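Long-range contacts in protein (atp-binding domain of protein MJ0577) (Methanocaldococcus jannaschii, PDB 1MJH), which binds ATP together with a manganese ion as a homodimer of the universal stress protein family: residues B[5-10]-B[22-28]; B[13-18]-B[127-133]. The contacts are given in a common frame with arbitrary orientation. Numbering follows the deposited sequence.

Both contacts are built on one parallel five-stranded sheet, in which strand 7-11 lies between strands 35-43 and 123-127. Contact 1 packs the C-terminal part of helix 16-27 back against strand 7-11, which it follows; contact 2, at the strand ends, sets the helix's first turn and the loop before it against the loop leaving strand 123-127. Their centres lie about 17 Å apart, and their segments alternate along the chain (5-10, 13-18, 22-28, 127-133). They meet where Tyr10 OH of contact 1 lies 2.6 Å from Ala18 O of contact 2, a probable hydrogen bond. The helix thus runs from the ATP site to apolar packing on the sheet, where Tyr5 and His24 also meet the second subunit.

Contact 1 (B[5-10]-B[22-28]); sequences YKKILY and LKHVKAF
Residues 7-10 form an extended strand preceded by the loop residues Tyr5 and Lys6, and residues from Leu22 on continue helix 16-27, with Lys26 N bonded to Leu22 O at 3.0 Å. The axes of the short segments 7-10 and 22-27 are nearly antiparallel, at 174°, and approach to 10.1 Å. In register, Tyr5 CA lies 7.7 Å from Phe28 CA, and Tyr10 CA 7.4 Å from Val25 CA. Ile8 and Tyr10 direct their CA-to-CB bonds toward the helix; Leu9 directs its own away, buried on the opposite face of the sheet. This is the first half of a beta-alpha-beta unit, in which helix 16-27 returns over the sheet before strand 35-43 runs parallel to strand 7-11. No hydrogen bond joins the segments; 352 Å² is buried, largely by apolar packing. Tyr10 (chi1 t) extends along the side of the helix, its CD1 3.9 Å from Val25 CG2 and its OH 3.5 Å from Leu22 CB, while the hydroxyl bonds to Ala18 O. Ile8 (m, t) brings CD1 to 3.8 Å from Phe28 CB and 4.4 Å from Val25 CG1. Phe28, with chi1 at -91°, presents its ring edge to the face of Tyr5 (chi1 m) in a T-shaped pair: centroids 5.2 Å apart, planes at 69°, Tyr5 CD2 to Phe28 CE2 3.7 Å. Tyr5 OH hydrogen-bonds to His24 ND1 of the second subunit, and His24 reciprocates with that subunit's Tyr5.

Contact 2 (B[13-18]-B[127-133]); sequences DFSETA and GSHGKTN. With ATP (adenosine-5'-triphosphate), chain F.
Loop 127-133 begins the G-2X-G-9X-G(S/T) ATP-binding motif of the universal stress protein family, holding the ribose and phosphates of ATP beside the N-terminus of helix 16-27; Ser15 CA is 5.2 Å from Lys131 CA, and Ala18 CA 4.8 Å from Gly127 CA. Thr17 (chi1 m) points into the loop, CB 3.2 Å from His129 O; water 4 links Thr17 N to Gly130 O. Lys131 (m, m, t, t) places CE 3.1 Å from Asp13 O, and water 2 joins its NZ to Phe14 O. Asp13 makes an Asx turn, OD1 accepting from Ser15 N at 3.0 Å, while Ser15 OG N-caps the helix through Ala18 N. Asp13 OD2 accepts a weak hydrogen bond from Lys131 N at 3.3 Å, and water 1 bridges them (2.5 Å from OD2, 2.9 Å from N). An ideal CB on Gly130 would clash with Asp13 OD2, and one on Gly127 with Thr17 CG2 and ATP O3'. Asn133 N donates to ATP O1B at 2.9 Å, and ATP O3' to His129 O at 2.8 Å.

Contact 1 (B[5-10]-B[22-28])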
# COMPACT_ATOMS: atom_id res chain seq x y z
N TYR B 5 3.17 5.43 12.54
CA TYR B 5 3.41 4.03 12.20
C TYR B 5 4.26 3.41 13.31
O TYR B 5 5.49 3.41 13.23
CB TYR B 5 4.13 3.94 10.85
CG TYR B 5 3.35 4.60 9.72
CD1 TYR B 5 2.09 4.20 9.32
CD2 TYR B 5 3.95 5.71 9.10
CE1 TYR B 5 1.42 4.86 8.30
CE2 TYR B 5 3.29 6.37 8.08
CZ TYR B 5 2.04 5.94 7.69
OH TYR B 5 1.38 6.60 6.68
N LYS B 6 3.64 3.13 14.45
CA LYS B 6 4.37 2.53 15.57
C LYS B 6 4.41 1.02 15.48
O LYS B 6 5.44 0.46 15.85
CB LYS B 6 3.63 2.95 16.87
CG LYS B 6 4.37 2.45 18.11
CD LYS B 6 3.97 3.17 19.39
CE LYS B 6 4.92 2.81 20.52
NZ LYS B 6 5.00 3.88 21.55
N LYS B 7 3.34 0.38 14.98
CA LYS B 7 3.30 -1.07 14.93
C LYS B 7 2.97 -1.54 13.52
O LYS B 7 2.01 -1.08 12.88
CB LYS B 7 2.23 -1.57 15.93
CG LYS B 7 2.26 -3.09 16.09
CD LYS B 7 1.08 -3.53 16.97
CE LYS B 7 1.27 -2.97 18.38
NZ LYS B 7 0.48 -3.83 19.32
N ILE B 8 3.87 -2.34 12.94
CA ILE B 8 3.72 -2.83 11.56
C ILE B 8 3.42 -4.33 11.52
O ILE B 8 4.07 -5.12 12.26
CB ILE B 8 5.10 -2.63 10.86
CG1 ILE B 8 5.43 -1.16 10.78
CG2 ILE B 8 5.12 -3.26 9.47
CD1 ILE B 8 6.93 -0.86 10.58
N LEU B 9 2.53 -4.74 10.62
CA LEU B 9 2.33 -6.17 10.38
C LEU B 9 3.14 -6.52 9.12
O LEU B 9 2.91 -5.86 8.10
CB LEU B 9 0.89 -6.62 10.13
CG LEU B 9 0.62 -8.08 9.74
CD1 LEU B 9 1.12 -9.04 10.85
CD2 LEU B 9 -0.85 -8.38 9.48
N TYR B 10 4.04 -7.51 9.18
CA TYR B 10 4.81 -7.89 8.02
C TYR B 10 4.60 -9.38 7.82
O TYR B 10 5.18 -10.22 8.54
CB TYR B 10 6.33 -7.60 8.22
CG TYR B 10 7.22 -8.25 7.20
CD1 TYR B 10 6.94 -8.10 5.83
CD2 TYR B 10 8.32 -9.01 7.56
CE1 TYR B 10 7.75 -8.68 4.87
CE2 TYR B 10 9.14 -9.59 6.60
CZ TYR B 10 8.84 -9.43 5.28
OH TYR B 10 9.63 -10.02 4.29
N LEU B 22 10.61 -6.63 2.96
CA LEU B 22 11.38 -6.44 4.19
C LEU B 22 12.20 -5.18 4.15
O LEU B 22 12.42 -4.51 5.20
CB LEU B 22 12.25 -7.71 4.41
CG LEU B 22 13.15 -7.67 5.64
CD1 LEU B 22 12.37 -7.49 6.91
CD2 LEU B 22 13.87 -9.05 5.66
N LYS B 23 12.78 -4.81 2.99
CA LYS B 23 13.53 -3.59 2.87
C LYS B 23 12.69 -2.37 3.30
O LYS B 23 13.24 -1.44 3.89
CB LYS B 23 14.05 -3.34 1.45
CG LYS B 23 14.87 -4.54 0.92
CD LYS B 23 15.32 -4.22 -0.51
CE LYS B 23 16.49 -5.05 -0.98
NZ LYS B 23 17.73 -5.04 -0.16
N HIS B 24 11.42 -2.39 2.91
CA HIS B 24 10.51 -1.28 3.25
C HIS B 24 10.15 -1.32 4.72
O HIS B 24 10.12 -0.25 5.35
CB HIS B 24 9.22 -1.33 2.38
CG HIS B 24 9.60 -1.07 0.95
ND1 HIS B 24 9.34 0.18 0.39
CD2 HIS B 24 10.16 -1.86 -0.00
CE1 HIS B 24 9.78 0.14 -0.87
NE2 HIS B 24 10.31 -1.07 -1.16
N VAL B 25 9.98 -2.50 5.32
CA VAL B 25 9.78 -2.52 6.78
C VAL B 25 10.95 -1.85 7.49
O VAL B 25 10.76 -1.07 8.45
CB VAL B 25 9.64 -3.97 7.27
CG1 VAL B 25 9.48 -4.04 8.81
CG2 VAL B 25 8.41 -4.61 6.61
N LYS B 26 12.15 -2.18 7.07
CA LYS B 26 13.36 -1.55 7.66
C LYS B 26 13.37 -0.06 7.46
O LYS B 26 13.75 0.72 8.37
CB LYS B 26 14.64 -2.23 7.10
CG LYS B 26 14.69 -3.71 7.56
CD LYS B 26 15.83 -4.49 6.88
CE LYS B 26 17.21 -3.90 7.09
NZ LYS B 26 18.26 -4.66 6.33
N ALA B 27 12.89 0.45 6.30
CA ALA B 27 12.85 1.88 6.08
C ALA B 27 11.90 2.64 6.96
O ALA B 27 12.02 3.88 7.10
CB ALA B 27 12.61 2.15 4.58
N PHE B 28 10.90 1.96 7.54
CA PHE B 28 9.97 2.63 8.44
C PHE B 28 10.61 2.90 9.81
O PHE B 28 9.95 3.51 10.62
CB PHE B 28 8.70 1.80 8.59
CG PHE B 28 7.62 2.14 7.61
CD1 PHE B 28 7.81 1.97 6.25
CD2 PHE B 28 6.40 2.67 8.02
CE1 PHE B 28 6.84 2.28 5.34
CE2 PHE B 28 5.43 3.00 7.10
CZ PHE B 28 5.64 2.81 5.75

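Contact 2 (B[13-18]-B[127-133])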
# COMPACT_ATOMS: atom_id res chain seq x y z
N ASP B 13 5.84 -14.96 3.16
CA ASP B 13 5.79 -16.32 2.67
C ASP B 13 7.19 -16.75 2.24
O ASP B 13 7.34 -17.79 1.58
CB ASP B 13 4.82 -16.40 1.46
CG ASP B 13 5.21 -15.43 0.36
OD1 ASP B 13 6.21 -14.68 0.55
OD2 ASP B 13 4.50 -15.33 -0.68
N PHE B 14 8.20 -16.00 2.64
CA PHE B 14 9.61 -16.28 2.32
C PHE B 14 9.89 -16.20 0.83
O PHE B 14 10.95 -16.71 0.37
CB PHE B 14 10.15 -17.59 2.93
CG PHE B 14 9.66 -17.78 4.35
CD1 PHE B 14 9.96 -16.85 5.32
CD2 PHE B 14 8.84 -18.84 4.68
CE1 PHE B 14 9.51 -16.95 6.63
CE2 PHE B 14 8.35 -18.97 5.98
CZ PHE B 14 8.71 -18.03 6.92
N SER B 15 9.07 -15.46 0.09
CA SER B 15 9.29 -15.34 -1.37
C SER B 15 10.24 -14.20 -1.70
O SER B 15 10.57 -13.38 -0.85
CB SER B 15 7.97 -15.05 -2.09
OG SER B 15 7.45 -13.78 -1.64
N GLU B 16 10.78 -14.20 -2.93
CA GLU B 16 11.64 -13.09 -3.32
C GLU B 16 10.94 -11.75 -3.15
O GLU B 16 11.56 -10.75 -2.78
CB GLU B 16 12.01 -13.30 -4.78
CG GLU B 16 12.59 -12.19 -5.61
CD GLU B 16 12.68 -12.72 -7.05
OE1 GLU B 16 13.70 -13.43 -7.21
OE2 GLU B 16 11.77 -12.45 -7.89
N THR B 17 9.65 -11.68 -3.57
CA THR B 17 8.98 -10.37 -3.43
C THR B 17 8.77 -10.01 -1.96
O THR B 17 8.96 -8.85 -1.61
CB THR B 17 7.60 -10.43 -4.15
OG1 THR B 17 7.83 -10.78 -5.54
CG2 THR B 17 7.02 -9.03 -4.22
N ALA B 18 8.43 -10.95 -1.11
CA ALA B 18 8.31 -10.62 0.33
C ALA B 18 9.66 -10.10 0.84
O ALA B 18 9.74 -9.30 1.79
CB ALA B 18 7.83 -11.85 1.12
N GLY B 127 4.36 -8.01 0.03
CA GLY B 127 4.70 -7.96 -1.40
C GLY B 127 3.44 -7.98 -2.25
O GLY B 127 2.34 -8.34 -1.82
N SER B 128 3.61 -7.58 -3.54
CA SER B 128 2.52 -7.70 -4.51
C SER B 128 2.32 -9.16 -4.95
O SER B 128 1.22 -9.55 -5.39
CB SER B 128 2.80 -6.87 -5.75
OG SER B 128 3.99 -7.34 -6.39
N HIS B 129 3.39 -9.97 -4.90
CA HIS B 129 3.38 -11.36 -5.34
C HIS B 129 4.21 -12.18 -4.35
O HIS B 129 4.71 -11.63 -3.38
CB HIS B 129 4.05 -11.50 -6.76
CG HIS B 129 3.31 -10.77 -7.85
ND1 HIS B 129 3.27 -9.41 -8.03
CD2 HIS B 129 2.55 -11.30 -8.86
CE1 HIS B 129 2.52 -9.12 -9.07
NE2 HIS B 129 2.05 -10.27 -9.61
N GLY B 130 4.21 -13.49 -4.58
CA GLY B 130 4.70 -14.39 -3.56
C GLY B 130 5.35 -15.62 -4.17
O GLY B 130 6.11 -15.41 -5.12
N LYS B 131 5.09 -16.77 -3.57
CA LYS B 131 5.80 -17.97 -4.10
C LYS B 131 5.30 -18.39 -5.47
O LYS B 131 6.11 -18.99 -6.20
CB LYS B 131 5.63 -19.10 -3.09
CG LYS B 131 6.36 -18.99 -1.75
CD LYS B 131 7.87 -19.13 -2.00
CE LYS B 131 8.59 -19.40 -0.70
NZ LYS B 131 9.99 -19.87 -0.98
N THR B 132 4.07 -18.09 -5.92
CA THR B 132 3.68 -18.45 -7.28
C THR B 132 4.33 -17.54 -8.30
O THR B 132 5.04 -17.96 -9.24
CB THR B 132 2.14 -18.37 -7.41
OG1 THR B 132 1.59 -19.16 -6.32
CG2 THR B 132 1.58 -18.87 -8.72
N ASN B 133 4.14 -16.22 -8.10
CA ASN B 133 4.68 -15.21 -9.00
C ASN B 133 4.65 -15.59 -10.48
O ASN B 133 5.70 -15.64 -11.14
CB ASN B 133 6.05 -14.72 -8.50
CG ASN B 133 6.46 -13.46 -9.23
OD1 ASN B 133 5.65 -12.74 -9.83
ND2 ASN B 133 7.77 -13.14 -9.17
PG ATP F . -1.07 -16.72 -5.40
O1G ATP F . -2.37 -16.01 -5.55
O2G ATP F . -0.94 -17.17 -4.06
O3G ATP F . -0.90 -17.82 -6.36
PB ATP F . 1.44 -15.18 -5.29
O1B ATP F . 2.28 -14.76 -6.42
O2B ATP F . 2.08 -16.27 -4.55
O3B ATP F . 0.01 -15.56 -5.80
PA ATP F . 0.63 -13.71 -2.82
O1A ATP F . -0.60 -12.96 -2.94
O2A ATP F . 0.59 -14.95 -2.14
O3A ATP F . 1.21 -13.91 -4.35
O5' ATP F . 1.86 -12.97 -2.19
C5' ATP F . 1.69 -11.57 -1.85
C4' ATP F . 2.27 -11.31 -0.47
O4' ATP F . 1.36 -11.95 0.51
C3' ATP F . 3.62 -11.93 -0.15
O3' ATP F . 4.72 -11.17 -0.66
C2' ATP F . 3.56 -11.97 1.40
O2' ATP F . 3.83 -10.65 1.90
C1' ATP F . 2.07 -12.37 1.62
N9 ATP F . 1.88 -13.80 1.84
C8 ATP F . 1.53 -14.76 0.95
N7 ATP F . 1.36 -15.95 1.50
C5 ATP F . 1.66 -15.77 2.77
C6 ATP F . 1.67 -16.67 3.82
N6 ATP F . 1.37 -17.96 3.62
N1 ATP F . 2.01 -16.20 5.01
C2 ATP F . 2.30 -14.87 5.21
N3 ATP F . 2.31 -13.92 4.25
C4 ATP F . 2.01 -14.49 3.06
O HOH W 1 3.05 -17.24 -1.52
O HOH W 2 12.19 -19.29 0.70
O HOH W 3 9.63 -14.39 -7.30
O HOH W 4 8.02 -13.45 -5.39